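Local coordinates for protein putative thiosulfate sulfurtransferase YOR285W (Saccharomyces cerevisiae, PDB 3D1P) that transfers sulfur from thiosulfate to glutathione, producing the S-sulfanylglutathione needed in mitochondrial hydrogen sulfide metabolism, at residues I95-S100 and G124-W129. Numbering follows the deposited sequence.
Sequences IFYCAS and GSMNDW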
loop_
_atom_site.group_PDB
_atom_site.type_symbol
_atom_site.label_atom_id
_atom_site.label_comp_id
_atom_site.label_asym_id
_atom_site.label_seq_id
_atom_site.Cartn_x
_atom_site.Cartn_y
_atom_site.Cartn_z
ATOM N N ILE A 95 4.232 0.234 2.506
ATOM C CA ILE A 95 4.349 1.278 1.496
ATOM C C ILE A 95 2.948 1.564 0.962
ATOM O O ILE A 95 2.335 0.690 0.368
ATOM C CB ILE A 95 5.266 0.868 0.350
ATOM C CG1 ILE A 95 6.618 0.403 0.860
ATOM C CG2 ILE A 95 5.404 2.039 -0.634
ATOM C CD1 ILE A 95 7.571 -0.101 -0.256
ATOM N N PHE A 96 2.453 2.778 1.180
ATOM C CA PHE A 96 1.079 3.115 0.887
ATOM C C PHE A 96 0.936 3.880 -0.423
ATOM O O PHE A 96 1.727 4.789 -0.725
ATOM C CB PHE A 96 0.530 4.029 1.983
ATOM C CG PHE A 96 0.333 3.320 3.271
ATOM C CD1 PHE A 96 -0.894 2.746 3.589
ATOM C CD2 PHE A 96 1.385 3.173 4.172
ATOM C CE1 PHE A 96 -1.051 2.067 4.787
ATOM C CE2 PHE A 96 1.219 2.469 5.361
ATOM C CZ PHE A 96 0.008 1.906 5.633
ATOM N N TYR A 97 -0.126 3.570 -1.164
ATOM C CA TYR A 97 -0.436 4.298 -2.406
ATOM C C TYR A 97 -1.888 4.018 -2.783
ATOM O O TYR A 97 -2.518 3.076 -2.311
ATOM C CB TYR A 97 0.514 3.896 -3.539
ATOM C CG TYR A 97 0.580 2.419 -3.797
ATOM C CD1 TYR A 97 -0.271 1.817 -4.720
ATOM C CD2 TYR A 97 1.480 1.597 -3.140
ATOM C CE1 TYR A 97 -0.226 0.476 -4.967
ATOM C CE2 TYR A 97 1.533 0.239 -3.357
ATOM C CZ TYR A 97 0.689 -0.339 -4.291
ATOM O OH TYR A 97 0.768 -1.682 -4.520
ATOM N N CYS A 98 -2.367 4.840 -3.711
ATOM C CA CYS A 98 -3.707 4.667 -4.281
ATOM C C CYS A 98 -3.596 4.817 -5.811
ATOM O O CYS A 98 -2.844 4.081 -6.436
ATOM C CB CYS A 98 -4.751 5.574 -3.578
ATOM S SG CYS A 98 -4.380 7.331 -3.638
ATOM N N ALA A 99 -4.381 5.752 -6.385
ATOM C CA ALA A 99 -4.322 6.070 -7.822
ATOM C C ALA A 99 -3.463 7.324 -8.009
ATOM O O ALA A 99 -2.414 7.249 -8.634
ATOM C CB ALA A 99 -5.711 6.241 -8.396
ATOM N N SER A 100 -3.898 8.458 -7.443
ATOM C CA SER A 100 -3.154 9.687 -7.578
ATOM C C SER A 100 -2.386 10.110 -6.326
ATOM O O SER A 100 -1.614 11.063 -6.383
ATOM C CB SER A 100 -4.032 10.851 -8.046
ATOM O OG SER A 100 -5.081 11.093 -7.200
ATOM N N GLY A 124 3.447 8.760 -6.299
ATOM C CA GLY A 124 2.928 8.720 -7.635
ATOM C C GLY A 124 1.811 7.712 -7.824
ATOM O O GLY A 124 0.943 7.872 -8.685
ATOM N N SER A 125 1.844 6.654 -7.011
ATOM C CA SER A 125 0.745 5.729 -6.895
ATOM C C SER A 125 0.502 4.988 -8.219
ATOM O O SER A 125 1.368 4.926 -9.081
ATOM C CB SER A 125 -0.482 6.437 -6.317
ATOM O OG SER A 125 -0.276 6.759 -4.932
HETATM N N MSE A 126 -0.674 4.344 -8.346
HETATM C CA MSE A 126 -0.873 3.512 -9.532
HETATM C C MSE A 126 -0.943 4.319 -10.810
HETATM O O MSE A 126 -0.639 3.792 -11.887
HETATM C CB MSE A 126 -2.079 2.588 -9.353
HETATM C CG MSE A 126 -1.855 1.498 -8.335
HETATM SE SE MSE A 126 -0.415 0.276 -8.775
HETATM C CE MSE A 126 -1.189 -0.461 -10.377
ATOM N N ASN A 127 -1.295 5.614 -10.747
ATOM C CA ASN A 127 -1.240 6.422 -11.952
ATOM C C ASN A 127 0.201 6.488 -12.447
ATOM O O ASN A 127 0.465 6.371 -13.644
ATOM C CB ASN A 127 -1.765 7.843 -11.698
ATOM C CG ASN A 127 -3.253 7.904 -11.511
ATOM O OD1 ASN A 127 -3.972 6.904 -11.484
ATOM N ND2 ASN A 127 -3.742 9.156 -11.325
ATOM N N ASP A 128 1.137 6.706 -11.522
ATOM C CA ASP A 128 2.547 6.732 -11.863
ATOM C C ASP A 128 3.015 5.376 -12.390
ATOM O O ASP A 128 3.734 5.288 -13.402
ATOM C CB ASP A 128 3.334 7.168 -10.642
ATOM C CG ASP A 128 4.839 7.209 -10.859
ATOM O OD1 ASP A 128 5.373 8.328 -11.043
ATOM O OD2 ASP A 128 5.461 6.130 -10.809
ATOM N N TRP A 129 2.597 4.309 -11.726
ATOM C CA TRP A 129 3.017 2.971 -12.106
ATOM C C TRP A 129 2.621 2.695 -13.556
ATOM O O TRP A 129 3.447 2.297 -14.396
ATOM C CB TRP A 129 2.398 1.956 -11.147
ATOM C CG TRP A 129 2.845 0.535 -11.359
ATOM C CD1 TRP A 129 2.109 -0.472 -11.895
ATOM C CD2 TRP A 129 4.097 -0.056 -10.932
ATOM N NE1 TRP A 129 2.815 -1.656 -11.845
ATOM C CE2 TRP A 129 4.034 -1.423 -11.263
ATOM C CE3 TRP A 129 5.248 0.434 -10.289
ATOM C CZ2 TRP A 129 5.102 -2.299 -11.002
ATOM C CZ3 TRP A 129 6.298 -0.418 -10.048
ATOM C CH2 TRP A 129 6.208 -1.778 -10.404
#
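Ser125 points its hydroxymethyl group at the chain leaving strand 93-97, where its OG accepts a hydrogen bond from Cys98 N at 3.1 Å, with an N-H...O angle of 164°. With OG anti to its own carbonyl carbon (chi1 -70°), the hydroxyl is set beside Cys98 N and 3.3 Å from Tyr97 CB. The same OG is hydrogen-bonded to the carbonyl oxygen of Tyr122, so a single hydroxyl links the backbone at the active-site cysteine to Tyr122, just past the end of strand 119-121. An alanine here would probably leave Cys98 N and Tyr122 O without this shared partner and loosen the backbone beside the cysteine.

Two further bonds run from the first turn of helix 125-131 to the start of the cysteine loop: Met126 N donates to Cys98 O, and Asn127 N to Ala99 O, each at 2.9 Å. Met126, present as selenomethionine, bends at chi2 and chi3 beside Tyr97; in the conformer described its SE comes 3.8 Å from Tyr97 CE1 and lies 58° off the ring normal, an oblique Met-aromatic contact. A second conformer is deposited, so this contact is less certain than the backbone bonds. The carboxamide of Asn127 instead lies against the loop, with ND2 3.7 Å from Ser100 CB and OD1 3.6 Å from Ala99 CB.

Cys98, the cysteine that forms the persulfide intermediate during catalysis, thus opens the active-site loop of a rhodanese domain, and helix 125-131 holds the first residues of that loop through their backbone. Strand 93-97 runs in the parallel sheet between strands 41-45 and 119-121. Tyr97 also touches Leu43 and Asp45 of strand 41-45, while Phe96 packs on helix 102-112, which follows the loop.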